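Local structure of putative methyl-accepting chemotaxis protein (Salmonella enterica subsp. enterica serovar Typhimurium str. LT2, 6DB1) at residues A92-K96 against G97-Q101; S118-T121 against P122-R126. The protein probably senses chemical signals as the N-terminal ligand-binding, four-helix-bundle domain of a chemotaxis receptor. One frame throughout, in Å; residues are numbered along the deposited sequence.

Contact 1 of 2, residues A92-K96 against G97-Q101; sequences ALLEK and GVVPQ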
# COMPACT_ATOMS: atom_id res chain seq x y z
N ALA A 92 -4.81 -4.74 -15.52
CA ALA A 92 -5.20 -6.14 -15.61
C ALA A 92 -5.85 -6.59 -14.29
O ALA A 92 -6.90 -7.22 -14.28
CB ALA A 92 -4.01 -6.99 -15.96
N LEU A 93 -5.19 -6.27 -13.17
CA LEU A 93 -5.69 -6.65 -11.87
C LEU A 93 -7.14 -6.19 -11.70
O LEU A 93 -7.98 -6.92 -11.17
CB LEU A 93 -4.77 -6.03 -10.80
CG LEU A 93 -5.22 -6.18 -9.35
CD1 LEU A 93 -5.51 -7.63 -9.01
CD2 LEU A 93 -4.16 -5.61 -8.43
N LEU A 94 -7.42 -4.99 -12.21
CA LEU A 94 -8.71 -4.38 -12.09
C LEU A 94 -9.73 -4.99 -13.05
O LEU A 94 -10.81 -5.40 -12.63
CB LEU A 94 -8.57 -2.88 -12.36
CG LEU A 94 -9.86 -2.06 -12.40
CD1 LEU A 94 -10.52 -1.98 -11.02
CD2 LEU A 94 -9.58 -0.66 -12.93
N GLU A 95 -9.40 -5.04 -14.34
CA GLU A 95 -10.38 -5.49 -15.34
C GLU A 95 -10.55 -7.01 -15.39
O GLU A 95 -11.58 -7.47 -15.86
CB GLU A 95 -10.01 -4.97 -16.73
CG GLU A 95 -10.34 -3.50 -16.90
CD GLU A 95 -9.57 -2.80 -18.00
OE1 GLU A 95 -9.49 -1.55 -17.94
OE2 GLU A 95 -9.06 -3.50 -18.92
N LYS A 96 -9.58 -7.78 -14.89
CA LYS A 96 -9.66 -9.24 -14.97
C LYS A 96 -9.78 -9.87 -13.58
O LYS A 96 -10.23 -11.02 -13.48
CB LYS A 96 -8.43 -9.82 -15.67
CG LYS A 96 -8.21 -9.36 -17.11
CD LYS A 96 -6.94 -9.92 -17.71
CE LYS A 96 -6.69 -9.47 -19.13
NZ LYS A 96 -5.43 -10.04 -19.67
N GLY A 97 -9.37 -9.18 -12.52
CA GLY A 97 -9.45 -9.77 -11.19
C GLY A 97 -10.59 -9.20 -10.36
O GLY A 97 -11.54 -9.90 -10.02
N VAL A 98 -10.49 -7.90 -10.10
CA VAL A 98 -11.39 -7.16 -9.23
C VAL A 98 -12.81 -7.04 -9.79
O VAL A 98 -13.77 -7.30 -9.06
CB VAL A 98 -10.80 -5.76 -8.97
CG1 VAL A 98 -11.83 -4.81 -8.38
CG2 VAL A 98 -9.57 -5.85 -8.09
N VAL A 99 -12.95 -6.57 -11.01
CA VAL A 99 -14.27 -6.35 -11.57
C VAL A 99 -15.04 -7.68 -11.64
O VAL A 99 -16.18 -7.75 -11.19
CB VAL A 99 -14.20 -5.63 -12.93
CG1 VAL A 99 -15.50 -5.77 -13.70
CG2 VAL A 99 -13.83 -4.17 -12.75
N PRO A 100 -14.44 -8.73 -12.20
CA PRO A 100 -15.23 -9.94 -12.21
C PRO A 100 -15.71 -10.33 -10.81
O PRO A 100 -16.92 -10.56 -10.62
CB PRO A 100 -14.31 -11.00 -12.81
CG PRO A 100 -13.48 -10.19 -13.78
CD PRO A 100 -13.24 -8.89 -13.05
N GLN A 101 -14.81 -10.36 -9.84
CA GLN A 101 -15.20 -10.73 -8.47
C GLN A 101 -16.46 -9.98 -8.05
O GLN A 101 -17.38 -10.58 -7.51
CB GLN A 101 -14.09 -10.44 -7.46
CG GLN A 101 -12.89 -11.36 -7.56
CD GLN A 101 -12.02 -11.23 -6.34
OE1 GLN A 101 -12.43 -10.66 -5.34
NE2 GLN A 101 -10.82 -11.79 -6.41
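Leu94 reaches along its own helix to Val98 and Val99 at a pi-type widening of helix 80-105, one of four helices in the bundle. With its CG anti to the backbone N (chi1 175°), Leu94 carries CD1 forward along the helix, and the methyl meets Val98 CG1 at 4.1 Å, the two side chains crossing at a slant. Val99 uses its CG2 branch, beside the backbone N, which comes within 3.3 Å of Leu94 O. Val98 also packs on Leu60 and Met63 of helix 54-73 and on Phe34 of helix 13-46, which places this buried valine in the bundle interior.

The widening is read from the backbone bonds. Val98 N donates to Leu93 O over 2.9 Å at 161°, and Val99 N to Leu94 O at 2.9 Å, both spanning five residues instead of four. Leu93 O additionally accepts a weak bond from Gly97 N, bent to 130°. The kink at Pro100 follows, because its ring nitrogen has no hydrogen to give the preceding turn. Its ring lies instead against the carbonyls of that turn, with CD 3.6 Å from Glu95 O and CG 3.4 Å from Lys96 O.

Contact 2 of 2, residues S118-T121 against P122-R126; sequences STVT and PALSR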
# COMPACT_ATOMS: atom_id res chain seq x y z
N SER A 118 -9.71 -17.08 -5.66
CA SER A 118 -8.59 -17.85 -5.10
C SER A 118 -7.62 -18.33 -6.19
O SER A 118 -6.47 -18.64 -5.88
CB SER A 118 -9.08 -19.03 -4.31
OG SER A 118 -9.80 -18.61 -3.16
N THR A 119 -8.09 -18.44 -7.44
CA THR A 119 -7.23 -18.94 -8.50
C THR A 119 -6.77 -17.82 -9.44
O THR A 119 -5.57 -17.57 -9.58
CB THR A 119 -7.93 -20.04 -9.31
OG1 THR A 119 -9.20 -19.54 -9.71
CG2 THR A 119 -8.12 -21.33 -8.53
N VAL A 120 -7.72 -17.13 -10.06
CA VAL A 120 -7.39 -16.12 -11.09
C VAL A 120 -6.78 -14.85 -10.48
O VAL A 120 -5.73 -14.40 -10.96
CB VAL A 120 -8.63 -15.77 -11.94
CG1 VAL A 120 -8.32 -14.67 -12.95
CG2 VAL A 120 -9.19 -17.00 -12.63
N THR A 121 -7.41 -14.26 -9.47
CA THR A 121 -6.94 -12.98 -8.94
C THR A 121 -5.47 -13.07 -8.49
O THR A 121 -4.62 -12.46 -9.13
CB THR A 121 -7.93 -12.41 -7.92
OG1 THR A 121 -9.18 -12.26 -8.58
CG2 THR A 121 -7.50 -11.07 -7.37
N PRO A 122 -5.14 -13.83 -7.43
CA PRO A 122 -3.74 -13.91 -6.97
C PRO A 122 -2.64 -13.75 -8.03
O PRO A 122 -1.72 -12.96 -7.83
CB PRO A 122 -3.74 -15.31 -6.35
CG PRO A 122 -5.00 -15.28 -5.53
CD PRO A 122 -5.95 -14.41 -6.33
N ALA A 123 -2.71 -14.48 -9.14
CA ALA A 123 -1.68 -14.35 -10.17
C ALA A 123 -1.53 -12.89 -10.61
O ALA A 123 -0.42 -12.39 -10.75
CB ALA A 123 -2.04 -15.22 -11.35
N LEU A 124 -2.67 -12.22 -10.81
CA LEU A 124 -2.74 -10.81 -11.25
C LEU A 124 -2.24 -9.88 -10.15
O LEU A 124 -1.61 -8.85 -10.41
CB LEU A 124 -4.19 -10.49 -11.61
CG LEU A 124 -4.79 -11.31 -12.75
CD1 LEU A 124 -6.28 -11.05 -12.89
CD2 LEU A 124 -4.06 -11.00 -14.05
N SER A 125 -2.55 -10.27 -8.92
CA SER A 125 -2.16 -9.50 -7.77
C SER A 125 -0.63 -9.57 -7.64
O SER A 125 0.02 -8.56 -7.47
CB SER A 125 -2.86 -10.00 -6.54
OG SER A 125 -2.64 -9.13 -5.45
N ARG A 126 -0.09 -10.75 -7.84
CA ARG A 126 1.32 -11.00 -7.71
C ARG A 126 2.10 -10.20 -8.76
O ARG A 126 3.15 -9.63 -8.46
CB ARG A 126 1.57 -12.51 -7.75
CG ARG A 126 2.98 -12.93 -7.35
CD ARG A 126 3.06 -14.38 -6.90
NE ARG A 126 2.44 -15.34 -7.81
CZ ARG A 126 1.21 -15.83 -7.69
NH1 ARG A 126 0.45 -15.49 -6.66
NH2 ARG A 126 0.75 -16.68 -8.59
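Thr121 and Pro122 meet at a proline kink in helix 110-144, part of the four-helix bundle. Pro122 has no N-H, and its nitrogen makes no bond to the turn before; the ring occupies that side of the helix, its CG 3.7 Å from Ser118 O. Packing at the junction is tight: Thr121 CB stands 3.2 Å from Pro122 CD, closer than usual for two carbons.

Regular helical bonding is recovered just beyond the ring. Thr121 O accepts from Ser125 N at 3.0 Å, with an N-H...O angle of 156° and the donor tilted 32° from the carbonyl plane. A second, weak bond comes to the same oxygen from Leu124 N, bent to 123°, so two successive amides converge on one acceptor. Pro122 O then receives Arg126 N at 2.7 Å, a four-residue spacing.

The hydroxyls find their partners outside this turn. Ser118 OG bonds to Ser114 O and Thr119 OG1 to Glu115 O, each reaching back to a carbonyl of the preceding turn. Thr121 OG1, placed beside its backbone N, instead accepts the amide NE2 of Gln101 on helix 80-105. Ser125 OG hydrogen-bonds to Tyr31 OH of helix 13-46. The latter two bonds tie the kinked region to two other helices.

Leu124 supplies the apolar part of the contact. It lies side by side with Val120, both pointing the same way, and also packs on Leu93 and Lys96 of helix 80-105. Its CB sits 3.2 Å from Thr121 O, while its CD1 meets Val120 CG1 at 4.2 Å.

In the fold
Contacts 1 and 2 lie on successive helices, 80-105 and 110-144, with centres about 10 Å apart, and each includes a proline that interrupts the helical bonding. Contact 1 is the more deeply placed: four of its nine touching residues are buried, against one of eight in contact 2, which is a surface contact. Their chemistry follows: apolar packing against helices 13-46 and 54-73 in 92-101, with helix 110-144 also in touch, and hydroxyls divided evenly between their own helix and two others in 118-126. They also touch directly. Leu124 CD1 packs 3.6 Å from Gly97 N and 3.7 Å from Lys96 CB.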